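Local coordinates for protein beta-agarase D (Zobellia galactanivorans, PDB 4ASM) that cleaves the beta-1,4-linkages of agarose at random with retention of anomeric configuration, here as the catalytic domain of a secreted family 16 glycoside hydrolase, at residues Tyr60-Pro64 / Trp151-Asp157; Ser104-Ser108 / Ser329-Glu333; Phe196-Gln200 / Val302-Tyr308; Trp227-Leu233 / Arg313-Met319; Tyr263-Val267 / Lys297-Val302. All blocks are in the same frame, centred on the assembly; numbering follows the deposited sequence.

Contact 1 of 5, residues Tyr60-Pro64 / Trp151-Asp157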
# COMPACT_ATOMS: atom_id res chain seq x y z
N TYR A 60 -13.28 0.92 -6.63
CA TYR A 60 -12.73 1.78 -5.60
C TYR A 60 -13.81 2.15 -4.58
O TYR A 60 -14.99 2.15 -4.88
CB TYR A 60 -12.23 3.03 -6.30
CG TYR A 60 -11.54 4.07 -5.47
CD1 TYR A 60 -10.36 3.77 -4.77
CD2 TYR A 60 -12.02 5.37 -5.43
CE1 TYR A 60 -9.68 4.77 -4.04
CE2 TYR A 60 -11.36 6.35 -4.69
CZ TYR A 60 -10.19 6.05 -4.00
OH TYR A 60 -9.53 7.03 -3.28
N HIS A 61 -13.38 2.47 -3.36
CA HIS A 61 -14.28 2.49 -2.20
C HIS A 61 -15.36 3.56 -2.22
O HIS A 61 -15.15 4.68 -2.69
CB HIS A 61 -13.44 2.56 -0.90
CG HIS A 61 -12.80 3.90 -0.63
ND1 HIS A 61 -12.48 4.30 0.65
CD2 HIS A 61 -12.45 4.92 -1.45
CE1 HIS A 61 -11.94 5.51 0.60
NE2 HIS A 61 -11.91 5.91 -0.66
N ASN A 62 -16.53 3.18 -1.70
CA ASN A 62 -17.64 4.14 -1.60
C ASN A 62 -17.33 5.31 -0.68
O ASN A 62 -16.47 5.23 0.21
CB ASN A 62 -18.92 3.45 -1.09
CG ASN A 62 -19.50 2.46 -2.08
OD1 ASN A 62 -19.34 2.58 -3.29
ND2 ASN A 62 -20.19 1.46 -1.54
N ARG A 63 -18.07 6.39 -0.89
CA ARG A 63 -18.07 7.53 0.02
C ARG A 63 -18.65 7.17 1.39
O ARG A 63 -19.35 6.17 1.52
CB ARG A 63 -18.90 8.64 -0.61
CG ARG A 63 -18.23 9.23 -1.81
CD ARG A 63 -19.17 10.08 -2.61
NE ARG A 63 -18.49 10.62 -3.78
CZ ARG A 63 -17.69 11.68 -3.76
NH1 ARG A 63 -17.48 12.34 -2.63
NH2 ARG A 63 -17.10 12.09 -4.88
N PRO A 64 -18.36 7.97 2.44
CA PRO A 64 -18.95 7.72 3.77
C PRO A 64 -20.48 7.51 3.76
O PRO A 64 -20.98 6.67 4.51
CB PRO A 64 -18.56 8.97 4.56
CG PRO A 64 -17.24 9.41 3.92
CD PRO A 64 -17.43 9.12 2.44
N TRP A 151 -3.70 -1.92 0.49
CA TRP A 151 -3.67 -0.76 1.37
C TRP A 151 -4.99 -0.52 2.09
O TRP A 151 -5.99 -1.21 1.82
CB TRP A 151 -3.21 0.48 0.58
CG TRP A 151 -3.96 0.79 -0.70
CD1 TRP A 151 -4.09 -0.01 -1.81
CD2 TRP A 151 -4.62 2.02 -1.00
NE1 TRP A 151 -4.81 0.66 -2.78
CE2 TRP A 151 -5.15 1.90 -2.31
CE3 TRP A 151 -4.83 3.21 -0.30
CZ2 TRP A 151 -5.88 2.93 -2.92
CZ3 TRP A 151 -5.53 4.24 -0.89
CH2 TRP A 151 -6.05 4.10 -2.21
N LEU A 152 -4.97 0.43 3.03
CA LEU A 152 -6.13 0.78 3.85
C LEU A 152 -6.41 2.28 3.69
O LEU A 152 -5.46 3.10 3.74
CB LEU A 152 -5.85 0.46 5.32
CG LEU A 152 -5.27 -0.90 5.68
CD1 LEU A 152 -4.95 -0.98 7.17
CD2 LEU A 152 -6.18 -2.05 5.23
N LEU A 153 -7.67 2.66 3.51
CA LEU A 153 -8.00 4.08 3.29
C LEU A 153 -9.32 4.41 3.98
O LEU A 153 -10.31 3.69 3.77
CB LEU A 153 -8.09 4.38 1.80
CG LEU A 153 -8.41 5.82 1.36
CD1 LEU A 153 -7.33 6.81 1.81
CD2 LEU A 153 -8.61 5.89 -0.17
N SER A 154 -9.33 5.46 4.79
CA SER A 154 -10.59 5.85 5.44
C SER A 154 -11.59 6.28 4.37
O SER A 154 -11.20 6.83 3.34
CB SER A 154 -10.35 6.94 6.50
OG SER A 154 -9.97 8.16 5.91
N PRO A 155 -12.89 5.98 4.58
CA PRO A 155 -13.92 6.42 3.61
C PRO A 155 -13.83 7.90 3.21
O PRO A 155 -14.14 8.25 2.08
CB PRO A 155 -15.22 6.11 4.35
CG PRO A 155 -14.89 4.92 5.16
CD PRO A 155 -13.45 5.10 5.62
N ASP A 156 -13.43 8.77 4.14
CA ASP A 156 -13.36 10.20 3.83
C ASP A 156 -12.04 10.64 3.19
O ASP A 156 -11.82 11.83 2.95
CB ASP A 156 -13.70 11.06 5.06
CG ASP A 156 -12.55 11.17 6.06
OD1 ASP A 156 -11.46 10.56 5.88
OD2 ASP A 156 -12.76 11.88 7.06
N ASP A 157 -11.17 9.66 2.90
CA ASP A 157 -9.94 9.88 2.12
C ASP A 157 -8.87 10.72 2.86
O ASP A 157 -7.94 11.20 2.23
CB ASP A 157 -10.23 10.50 0.73
CG ASP A 157 -11.00 9.57 -0.19
OD1 ASP A 157 -10.92 8.34 -0.00
OD2 ASP A 157 -11.67 10.10 -1.11
O HOH W 1 -14.65 7.33 -0.60

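Contact 2 of 5, residues Ser104-Ser108 / Ser329-Glu333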
# COMPACT_ATOMS: atom_id res chain seq x y z
N SER A 104 -4.97 12.18 -19.57
CA SER A 104 -4.29 13.38 -19.10
C SER A 104 -4.31 13.43 -17.57
O SER A 104 -5.28 13.01 -16.91
CB SER A 104 -4.99 14.61 -19.68
OG SER A 104 -4.53 15.80 -19.06
N PHE A 105 -3.23 13.95 -17.00
CA PHE A 105 -3.10 14.16 -15.58
C PHE A 105 -2.11 15.30 -15.35
O PHE A 105 -1.36 15.67 -16.26
CB PHE A 105 -2.61 12.88 -14.86
CG PHE A 105 -1.29 12.35 -15.40
CD1 PHE A 105 -1.24 11.53 -16.52
CD2 PHE A 105 -0.10 12.66 -14.75
CE1 PHE A 105 -0.02 11.06 -17.01
CE2 PHE A 105 1.12 12.18 -15.24
CZ PHE A 105 1.17 11.38 -16.36
N THR A 106 -2.13 15.84 -14.14
CA THR A 106 -1.25 16.96 -13.80
C THR A 106 0.16 16.43 -13.53
O THR A 106 0.37 15.59 -12.64
CB THR A 106 -1.81 17.73 -12.61
OG1 THR A 106 -3.11 18.20 -12.98
CG2 THR A 106 -0.91 18.92 -12.29
N GLY A 107 1.10 16.92 -14.33
CA GLY A 107 2.50 16.54 -14.19
C GLY A 107 3.27 17.36 -13.17
O GLY A 107 2.70 18.22 -12.47
N SER A 108 4.57 17.12 -13.10
CA SER A 108 5.43 17.74 -12.10
C SER A 108 5.62 19.24 -12.31
O SER A 108 6.13 19.92 -11.41
CB SER A 108 6.79 17.05 -12.08
OG SER A 108 7.46 17.30 -13.30
N SER A 329 1.26 8.90 -11.42
CA SER A 329 1.71 10.03 -12.21
C SER A 329 3.22 10.12 -12.34
O SER A 329 3.72 10.33 -13.44
CB SER A 329 1.18 11.34 -11.63
OG SER A 329 -0.23 11.33 -11.59
N TRP A 330 3.94 9.96 -11.23
CA TRP A 330 5.41 10.11 -11.26
C TRP A 330 6.08 9.05 -12.16
O TRP A 330 7.01 9.35 -12.92
CB TRP A 330 6.00 10.13 -9.83
CG TRP A 330 5.95 8.79 -9.11
CD1 TRP A 330 4.84 8.12 -8.70
CD2 TRP A 330 7.07 7.96 -8.77
NE1 TRP A 330 5.20 6.93 -8.09
CE2 TRP A 330 6.56 6.81 -8.13
CE3 TRP A 330 8.46 8.10 -8.95
CZ2 TRP A 330 7.40 5.79 -7.66
CZ3 TRP A 330 9.28 7.09 -8.48
CH2 TRP A 330 8.75 5.94 -7.85
N GLN A 331 5.58 7.81 -12.07
CA GLN A 331 6.10 6.75 -12.91
C GLN A 331 5.78 7.03 -14.38
O GLN A 331 6.65 6.88 -15.24
CB GLN A 331 5.51 5.40 -12.48
CG GLN A 331 6.05 4.83 -11.16
CD GLN A 331 7.46 4.24 -11.30
OE1 GLN A 331 7.65 3.00 -11.34
NE2 GLN A 331 8.43 5.11 -11.36
N ALA A 332 4.54 7.41 -14.66
CA ALA A 332 4.09 7.63 -16.03
C ALA A 332 4.82 8.80 -16.69
O ALA A 332 5.23 8.72 -17.85
CB ALA A 332 2.58 7.82 -16.06
N GLU A 333 4.99 9.89 -15.93
CA GLU A 333 5.69 11.06 -16.48
C GLU A 333 7.11 10.69 -16.90
O GLU A 333 7.60 11.15 -17.94
CB GLU A 333 5.70 12.20 -15.46
CG GLU A 333 6.45 13.44 -15.96
CD GLU A 333 6.25 14.68 -15.11
OE1 GLU A 333 5.38 14.68 -14.22
OE2 GLU A 333 6.98 15.66 -15.35
O HOH W 2 -1.02 13.91 -10.97

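Contact 3 of 5, residues Phe196-Gln200 / Val302-Tyr308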
# COMPACT_ATOMS: atom_id res chain seq x y z
N PHE A 196 -5.69 20.95 -0.63
CA PHE A 196 -5.17 19.59 -0.80
C PHE A 196 -3.69 19.49 -0.46
O PHE A 196 -2.85 20.22 -1.03
CB PHE A 196 -5.41 19.05 -2.21
CG PHE A 196 -4.89 17.65 -2.40
CD1 PHE A 196 -5.57 16.58 -1.85
CD2 PHE A 196 -3.68 17.43 -3.05
CE1 PHE A 196 -5.10 15.28 -2.01
CE2 PHE A 196 -3.19 16.12 -3.21
CZ PHE A 196 -3.91 15.06 -2.67
N LYS A 197 -3.38 18.56 0.44
CA LYS A 197 -2.00 18.23 0.81
C LYS A 197 -1.89 16.73 1.06
O LYS A 197 -2.83 16.12 1.57
CB LYS A 197 -1.56 18.99 2.06
CG LYS A 197 -1.60 20.49 1.89
CD LYS A 197 -0.95 21.21 3.03
CE LYS A 197 -1.08 22.72 2.85
NZ LYS A 197 -0.24 23.22 1.74
N ASP A 198 -0.73 16.18 0.72
CA ASP A 198 -0.49 14.74 0.83
C ASP A 198 0.86 14.51 1.49
O ASP A 198 1.87 15.02 1.02
CB ASP A 198 -0.52 14.15 -0.59
CG ASP A 198 -0.26 12.65 -0.63
OD1 ASP A 198 -0.17 12.00 0.43
OD2 ASP A 198 -0.16 12.12 -1.75
N TYR A 199 0.87 13.79 2.61
CA TYR A 199 2.12 13.33 3.23
C TYR A 199 2.22 11.80 3.22
O TYR A 199 1.26 11.11 3.54
CB TYR A 199 2.22 13.81 4.67
CG TYR A 199 3.47 13.26 5.32
CD1 TYR A 199 4.71 13.83 5.03
CD2 TYR A 199 3.41 12.14 6.15
CE1 TYR A 199 5.88 13.31 5.58
CE2 TYR A 199 4.59 11.60 6.71
CZ TYR A 199 5.81 12.20 6.41
OH TYR A 199 6.98 11.71 6.97
N GLN A 200 3.41 11.30 2.88
CA GLN A 200 3.77 9.89 3.01
C GLN A 200 5.25 9.80 3.41
O GLN A 200 6.03 10.73 3.18
CB GLN A 200 3.55 9.17 1.69
CG GLN A 200 4.51 9.64 0.59
CD GLN A 200 4.19 9.03 -0.74
OE1 GLN A 200 3.80 9.71 -1.70
NE2 GLN A 200 4.29 7.73 -0.80
N VAL A 302 6.35 11.21 12.69
CA VAL A 302 6.55 10.40 11.49
C VAL A 302 5.20 9.94 10.93
O VAL A 302 5.14 9.28 9.90
CB VAL A 302 7.48 9.18 11.74
CG1 VAL A 302 8.90 9.65 12.06
CG2 VAL A 302 6.95 8.26 12.83
N ILE A 303 4.12 10.29 11.63
CA ILE A 303 2.75 10.02 11.15
C ILE A 303 2.21 11.22 10.36
O ILE A 303 1.83 11.08 9.20
CB ILE A 303 1.78 9.68 12.33
CG1 ILE A 303 2.27 8.48 13.16
CG2 ILE A 303 0.34 9.45 11.81
CD1 ILE A 303 2.54 7.19 12.40
N ASP A 304 2.22 12.40 10.99
CA ASP A 304 1.61 13.61 10.44
C ASP A 304 2.49 14.81 10.85
O ASP A 304 2.12 15.58 11.74
CB ASP A 304 0.20 13.74 11.02
CG ASP A 304 -0.59 14.90 10.44
OD1 ASP A 304 -0.16 15.44 9.40
OD2 ASP A 304 -1.65 15.23 11.03
N PRO A 305 3.68 14.95 10.23
CA PRO A 305 4.63 15.99 10.67
C PRO A 305 4.10 17.39 10.49
O PRO A 305 4.55 18.30 11.21
CB PRO A 305 5.86 15.77 9.76
CG PRO A 305 5.36 14.97 8.58
CD PRO A 305 4.24 14.12 9.15
N PHE A 306 3.18 17.58 9.54
CA PHE A 306 2.65 18.91 9.20
C PHE A 306 1.21 19.18 9.69
O PHE A 306 0.60 20.17 9.28
CB PHE A 306 2.81 19.16 7.70
CG PHE A 306 4.17 18.82 7.19
CD1 PHE A 306 5.30 19.38 7.78
CD2 PHE A 306 4.34 17.92 6.16
CE1 PHE A 306 6.59 19.05 7.34
CE2 PHE A 306 5.64 17.59 5.70
CZ PHE A 306 6.76 18.18 6.28
N ASN A 307 0.70 18.30 10.55
CA ASN A 307 -0.58 18.51 11.22
C ASN A 307 -1.75 18.56 10.26
O ASN A 307 -2.73 19.29 10.47
CB ASN A 307 -0.54 19.78 12.08
CG ASN A 307 -1.64 19.81 13.11
OD1 ASN A 307 -2.04 18.78 13.64
ND2 ASN A 307 -2.16 21.01 13.38
N TYR A 308 -1.67 17.75 9.20
CA TYR A 308 -2.74 17.72 8.18
C TYR A 308 -4.07 17.27 8.78
O TYR A 308 -5.15 17.70 8.33
CB TYR A 308 -2.35 16.78 7.04
CG TYR A 308 -1.26 17.28 6.12
CD1 TYR A 308 -0.71 18.57 6.26
CD2 TYR A 308 -0.74 16.45 5.12
CE1 TYR A 308 0.32 19.00 5.42
CE2 TYR A 308 0.26 16.86 4.30
CZ TYR A 308 0.81 18.14 4.43
OH TYR A 308 1.81 18.50 3.57
O HOH W 3 3.68 16.63 2.50
O HOH W 4 6.99 9.30 7.83

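Contact 4 of 5, residues Trp227-Leu233 / Arg313-Met319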
# COMPACT_ATOMS: atom_id res chain seq x y z
N TRP A 227 -1.44 -2.75 12.80
CA TRP A 227 -1.87 -1.42 13.18
C TRP A 227 -2.21 -1.49 14.66
O TRP A 227 -3.26 -2.00 15.08
CB TRP A 227 -3.06 -0.99 12.31
CG TRP A 227 -3.61 0.36 12.61
CD1 TRP A 227 -3.07 1.33 13.41
CD2 TRP A 227 -4.82 0.91 12.07
NE1 TRP A 227 -3.89 2.44 13.42
CE2 TRP A 227 -4.97 2.20 12.61
CE3 TRP A 227 -5.79 0.42 11.19
CZ2 TRP A 227 -6.06 3.01 12.29
CZ3 TRP A 227 -6.86 1.21 10.89
CH2 TRP A 227 -6.99 2.50 11.43
N VAL A 228 -1.25 -1.05 15.47
CA VAL A 228 -1.24 -1.30 16.90
C VAL A 228 -2.13 -0.31 17.63
O VAL A 228 -2.89 -0.68 18.56
CB VAL A 228 0.21 -1.22 17.44
CG1 VAL A 228 0.25 -1.36 18.97
CG2 VAL A 228 1.04 -2.29 16.81
N SER A 229 -2.04 0.96 17.23
CA SER A 229 -2.64 2.05 17.98
C SER A 229 -2.77 3.25 17.06
O SER A 229 -2.36 3.19 15.90
CB SER A 229 -1.73 2.39 19.15
OG SER A 229 -0.57 3.03 18.66
N PRO A 230 -3.30 4.36 17.57
CA PRO A 230 -3.29 5.59 16.77
C PRO A 230 -1.90 6.02 16.28
O PRO A 230 -1.79 6.77 15.31
CB PRO A 230 -3.86 6.64 17.74
CG PRO A 230 -4.76 5.84 18.62
CD PRO A 230 -4.03 4.55 18.85
N THR A 231 -0.84 5.51 16.90
CA THR A 231 0.43 6.13 16.69
C THR A 231 1.52 5.10 16.32
O THR A 231 2.67 5.46 16.07
CB THR A 231 0.60 7.00 17.97
OG1 THR A 231 0.61 8.42 17.69
CG2 THR A 231 1.54 6.49 18.93
N ARG A 232 1.14 3.83 16.18
CA ARG A 232 2.13 2.76 15.91
C ARG A 232 1.72 1.77 14.82
O ARG A 232 0.61 1.20 14.89
CB ARG A 232 2.54 2.00 17.18
CG ARG A 232 3.62 0.92 16.95
CD ARG A 232 4.02 0.32 18.27
NE ARG A 232 4.86 -0.88 18.21
CZ ARG A 232 6.05 -1.02 18.79
NH1 ARG A 232 6.63 -0.00 19.42
NH2 ARG A 232 6.68 -2.20 18.71
N LEU A 233 2.63 1.57 13.86
CA LEU A 233 2.48 0.59 12.76
C LEU A 233 3.70 -0.30 12.73
O LEU A 233 4.81 0.19 12.90
CB LEU A 233 2.42 1.29 11.40
CG LEU A 233 1.39 2.39 11.17
CD1 LEU A 233 1.54 3.02 9.78
CD2 LEU A 233 -0.04 1.85 11.39
N ARG A 313 -2.00 14.28 15.56
CA ARG A 313 -1.01 13.62 14.66
C ARG A 313 -1.08 12.11 14.81
O ARG A 313 -0.08 11.43 15.08
CB ARG A 313 0.39 14.17 14.91
CG ARG A 313 0.45 15.66 14.75
CD ARG A 313 1.74 16.20 15.31
NE ARG A 313 1.73 17.65 15.46
CZ ARG A 313 2.05 18.53 14.52
NH1 ARG A 313 2.41 18.15 13.30
NH2 ARG A 313 2.01 19.83 14.80
N LYS A 314 -2.28 11.59 14.62
CA LYS A 314 -2.53 10.19 14.89
C LYS A 314 -3.61 9.67 13.95
O LYS A 314 -4.40 10.44 13.39
CB LYS A 314 -2.92 9.99 16.36
CG LYS A 314 -4.22 10.67 16.80
CD LYS A 314 -4.50 10.39 18.28
CE LYS A 314 -3.90 11.46 19.17
NZ LYS A 314 -3.74 11.00 20.58
N PHE A 315 -3.62 8.36 13.78
CA PHE A 315 -4.71 7.70 13.09
C PHE A 315 -5.91 7.64 14.05
O PHE A 315 -5.76 7.49 15.27
CB PHE A 315 -4.28 6.31 12.66
CG PHE A 315 -3.11 6.30 11.71
CD1 PHE A 315 -3.25 6.78 10.40
CD2 PHE A 315 -1.87 5.81 12.12
CE1 PHE A 315 -2.17 6.78 9.52
CE2 PHE A 315 -0.77 5.80 11.24
CZ PHE A 315 -0.94 6.30 9.92
N SER A 316 -7.10 7.79 13.50
CA SER A 316 -8.27 7.82 14.35
C SER A 316 -9.51 7.26 13.67
O SER A 316 -10.57 7.21 14.28
CB SER A 316 -8.54 9.26 14.80
OG SER A 316 -8.78 10.12 13.71
N LYS A 317 -9.38 6.86 12.40
CA LYS A 317 -10.55 6.47 11.62
C LYS A 317 -10.47 5.04 11.09
O LYS A 317 -9.39 4.59 10.64
CB LYS A 317 -10.75 7.43 10.45
CG LYS A 317 -11.15 8.85 10.93
CD LYS A 317 -11.03 9.90 9.83
CE LYS A 317 -11.53 11.25 10.33
NZ LYS A 317 -11.34 12.32 9.31
N GLU A 318 -11.59 4.32 11.15
CA GLU A 318 -11.69 3.03 10.47
C GLU A 318 -11.40 3.19 8.97
O GLU A 318 -11.64 4.26 8.37
CB GLU A 318 -13.04 2.33 10.69
CG GLU A 318 -14.21 3.05 10.03
CD GLU A 318 -15.53 2.32 10.16
OE1 GLU A 318 -15.56 1.20 10.71
OE2 GLU A 318 -16.53 2.90 9.67
N MET A 319 -10.91 2.11 8.38
CA MET A 319 -10.42 2.14 7.01
C MET A 319 -10.95 0.99 6.15
O MET A 319 -11.21 -0.10 6.65
CB MET A 319 -8.89 2.11 7.00
CG MET A 319 -8.28 3.33 7.68
SD MET A 319 -6.49 3.33 7.49
CE MET A 319 -6.13 4.73 8.56

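Contact 5 of 5, residues Tyr263-Val267 / Lys297-Val302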
# COMPACT_ATOMS: atom_id res chain seq x y z
N TYR A 263 15.09 8.91 13.32
CA TYR A 263 14.02 9.88 13.57
C TYR A 263 14.30 11.12 12.69
O TYR A 263 15.43 11.32 12.22
CB TYR A 263 13.93 10.24 15.06
CG TYR A 263 15.17 10.95 15.55
CD1 TYR A 263 16.28 10.22 15.98
CD2 TYR A 263 15.24 12.34 15.54
CE1 TYR A 263 17.44 10.86 16.38
CE2 TYR A 263 16.40 12.99 15.94
CZ TYR A 263 17.49 12.24 16.36
OH TYR A 263 18.67 12.87 16.74
N PRO A 264 13.27 11.94 12.42
CA PRO A 264 13.44 13.10 11.54
C PRO A 264 14.45 14.13 12.06
O PRO A 264 14.39 14.53 13.24
CB PRO A 264 12.03 13.70 11.48
CG PRO A 264 11.11 12.55 11.83
CD PRO A 264 11.87 11.76 12.87
N ALA A 265 15.36 14.52 11.18
CA ALA A 265 16.38 15.53 11.50
C ALA A 265 15.82 16.94 11.44
O ALA A 265 16.30 17.84 12.14
CB ALA A 265 17.57 15.39 10.59
N GLY A 266 14.83 17.19 10.59
CA GLY A 266 14.28 18.53 10.50
C GLY A 266 13.15 18.69 9.51
O GLY A 266 13.04 17.95 8.52
N VAL A 267 12.31 19.68 9.82
CA VAL A 267 11.27 20.15 8.92
C VAL A 267 11.24 21.65 9.05
O VAL A 267 11.67 22.22 10.07
CB VAL A 267 9.87 19.57 9.24
CG1 VAL A 267 9.80 18.09 8.96
CG2 VAL A 267 9.43 19.91 10.69
N LYS A 297 14.61 11.54 21.42
CA LYS A 297 15.32 12.56 20.65
C LYS A 297 14.42 13.34 19.70
O LYS A 297 14.68 14.51 19.40
CB LYS A 297 16.47 11.93 19.86
CG LYS A 297 17.64 11.48 20.72
CD LYS A 297 18.67 10.82 19.82
CE LYS A 297 19.90 10.40 20.61
NZ LYS A 297 20.64 11.59 21.11
N SER A 298 13.38 12.68 19.21
CA SER A 298 12.60 13.27 18.13
C SER A 298 11.60 14.31 18.61
O SER A 298 10.96 14.16 19.65
CB SER A 298 11.86 12.18 17.37
OG SER A 298 11.20 12.79 16.27
N ASN A 299 11.45 15.34 17.79
CA ASN A 299 10.44 16.37 18.00
C ASN A 299 9.55 16.55 16.79
O ASN A 299 8.88 17.58 16.64
CB ASN A 299 11.10 17.70 18.35
CG ASN A 299 11.72 17.70 19.74
OD1 ASN A 299 11.18 18.32 20.64
ND2 ASN A 299 12.83 16.98 19.91
N ILE A 300 9.51 15.54 15.92
CA ILE A 300 8.80 15.64 14.65
C ILE A 300 8.04 14.35 14.44
O ILE A 300 8.62 13.27 14.50
CB ILE A 300 9.79 15.86 13.48
CG1 ILE A 300 10.52 17.19 13.65
CG2 ILE A 300 9.05 15.78 12.12
CD1 ILE A 300 11.76 17.34 12.80
N SER A 301 6.75 14.46 14.16
CA SER A 301 5.95 13.26 13.92
C SER A 301 6.37 12.54 12.64
O SER A 301 6.70 13.18 11.64
CB SER A 301 4.47 13.64 13.82
OG SER A 301 3.67 12.51 13.52
N VAL A 302 6.35 11.21 12.69
CA VAL A 302 6.55 10.40 11.49
C VAL A 302 5.20 9.94 10.93
O VAL A 302 5.14 9.28 9.90
CB VAL A 302 7.48 9.18 11.74
CG1 VAL A 302 8.90 9.65 12.06
CG2 VAL A 302 6.95 8.26 12.83
O HOH W 5 20.38 14.04 19.33

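Contact 1 of 5, residues Tyr60-Pro64 / Trp151-Asp157
The imidazole of H61 meets 151-157 chiefly at its rim: D157 OD1 and the carbonyl group of S154 both lie at its edge close to the ring plane, and water 1 sits over one face. The Y60 ring carries H61 CD2 over the centre of one face, 3.5 Å above its plane, and at its edge W151 CH2 comes to 4.1 Å from Y60 CE1. Only one direct hydrogen bond joins the segments, from H61 NE2 to D157 OD1 at 2.7 Å. It is bent, with an N-H...O angle of 131°, yet it stays within the ring plane and uses the syn lone pair of the carboxylate. Histidine suits this place because both nitrogens find work: ND1 is bonded to D320 on the neighbouring strand, so the ring is fixed against rotation. L153 has CG pointing opposite its backbone N (chi1 -179°), a setting that brings CD2 to 3.3 Å from H61 NE2 and 3.4 Å from Y60 OH. At the outer end two prolines pack, P64 CG 3.9 Å from P155 CB, and water 1, 2.9 Å from both N62 O and P155 O, probably bridges them. In the GH16 beta-jelly-roll sandwich, the loop after strand 56-57 thus lies against the end of strand 147-153, which runs between strands 159-166 and 320-326; W151 reaches E160, the probable nucleophile, and Y60 touches C122 of strand 112-125.

Contact 2 of 5, residues Ser104-Ser108 / Ser329-Glu333
E333 has CG anti to the backbone N (chi1 179°) and an extended chain beyond it, which carries its carboxylate out from the helix to S108; F105 has CG between the backbone N and the carbonyl carbon, which turns its ring toward S329 and A332. The carboxylate grips S108 with both oxygens. OE1 accepts from S108 N at 2.8 Å through its syn lone pair, with an N-H...O angle of 148°, while S108 OG donates to E333 OE2 at 2.7 Å, on the syn side but tilted out of the carboxylate plane. Two bonds to one residue keep the carboxylate from turning, and a glutamate is long enough to span the distance. G107 passes close by, its CA 3.4 Å from E333 OE1; a side chain there would be tight against this oxygen, so glycine fits well. Further in, the phenyl ring of F105 supplies the apolar part: CZ meets A332 CB at 3.8 Å and CD2 lies 3.4 Å from S329 OG. Small residues at both helix positions let the ring come near. Water 2 links T106 O to S329 OG. The short strand end and the helix segment approach to 9.8 Å between axes at 114°. Strand 102-106 pairs with strand 112-125, from which I113 touches F105 and E333 and R115 bonds the carbonyl oxygens of A332 and E333, tying the helix to the strands.

Contact 3 of 5, residues Phe196-Gln200 / Val302-Tyr308
Two CH-pi contacts join the segments. P305 CD lies 3.6 Å from the centroid of the Y199 ring, almost on its normal, and K197 CB sits 3.7 Å from that of Y308. With CG turned directly away from its backbone N (chi1 177°), Y199 lays its ring against P305, a compact, rigid ring whose CG and CD lie over the tyrosine face; K197 lends its aliphatic stem while its ammonium group makes a weak hydrogen bond to N273. Among purely apolar contacts, Y199 CB approaches Y308 CE2 at 3.6 Å, and Y199 CD1 meets F306 CE2 at 3.9 Å with the ring planes nearly perpendicular. Polar links run through water: water 3 donates to D198 O and Y308 OH, and water 4 joins Y199 OH to V302 O. Just past the type I turn D304-N307, Y308 N donates to D304 OD1 at 2.8 Å. Strand 197-199 borders strand 183-191, and the loop before strand 320-326 packs on it, with I303 O bonded to H187 of that neighbouring strand.

Contact 4 of 5, residues Trp227-Leu233 / Arg313-Met319
W227 and F315 form the tight, buried part of this contact, whereas K314 and T231 lie at its more open side. The indole leaves the backbone with CG on the far side from N (chi1 179°), sending its six-membered ring in among F315, K317 and M319. W227 CZ2 meets F315 CB at 3.8 Å, the two ring systems lying obliquely; M319 CE lies 3.7 Å from W227 CH2, and M319 SD makes an oblique Met-aromatic contact with the six-membered ring. At the edge, W227 CH2 comes to 3.3 Å from K317 O, a buried carbonyl oxygen with no hydrogen-bonding partner in the model. L233 CD1 closes on F315 CE2 at 3.9 Å. Were W227 replaced by an alanine, a gap would probably open beside F315 and M319, leaving both freer to shift. P230 marks the transition: its carbonyl accepts from F315 N at 2.9 Å, nearly straight at 161°, on an in-plane lone pair. Beyond it K314 lays its aliphatic carbons by P230 CB, while K317 forms a salt bridge with D156. The hairpin of strands 220-229 and 232-237 is joined to the loop entering strand 320-326, with I161 of strand 159-166 touching W227, F315 and M319.

Contact 5 of 5, residues Tyr263-Val267 / Lys297-Val302
An ST turn following helix 291-297, in which S298 OG accepts from I300 N at 3.2 Å, shapes the loop that packs against Y263 and P264 at the end of strand 259-264. Y263 places CG between its N and its carbonyl carbon (chi1 65°), setting the ring beside K297, whose aliphatic stem suits an aromatic surface: K297 CB lies 3.9 Å from the centroid of the Y263 ring. Y263 CB meets S298 CB at 3.7 Å. A serine in place of Y263 would probably leave the K297 stem without its aromatic surface and N286, bonded to the phenol oxygen, without that partner. P264 fits between two branched residues: its CB touches I300 CG2 at 3.7 Å and its CG touches V302 CG1 at 3.7 Å. I300 CD1 reaches G266 CA at 3.6 Å, and V267 meets I300 tip to tip. This is plain packing at the periphery, far from the catalytic residues: strand 259-264 lies beside strand 282-288, and S298 is held by D248 O, just before strand 249-253.

Overall arrangement
From the N terminus, contact 1 brings the loop after strand 56-57 onto strand 147-153, and contact 2 opens at 104-108 before that loop is closed, so the two cross. Contact 2 closes last, at helix 329-333, and encloses contacts 3, 4 and 5. Contacts 3 and 4 also cross, and contact 5 nests inside both. The long passage between helix 291-297 and strand 320-326 supplies the later segment of each of these three; contacts 3 and 5 share V302, and R313 probably bonds D304 O between contacts 3 and 4. A D156-K317 salt bridge connects contact 1 to contact 4, tying the end of strand 147-153 to the loop that leads into strand 320-326.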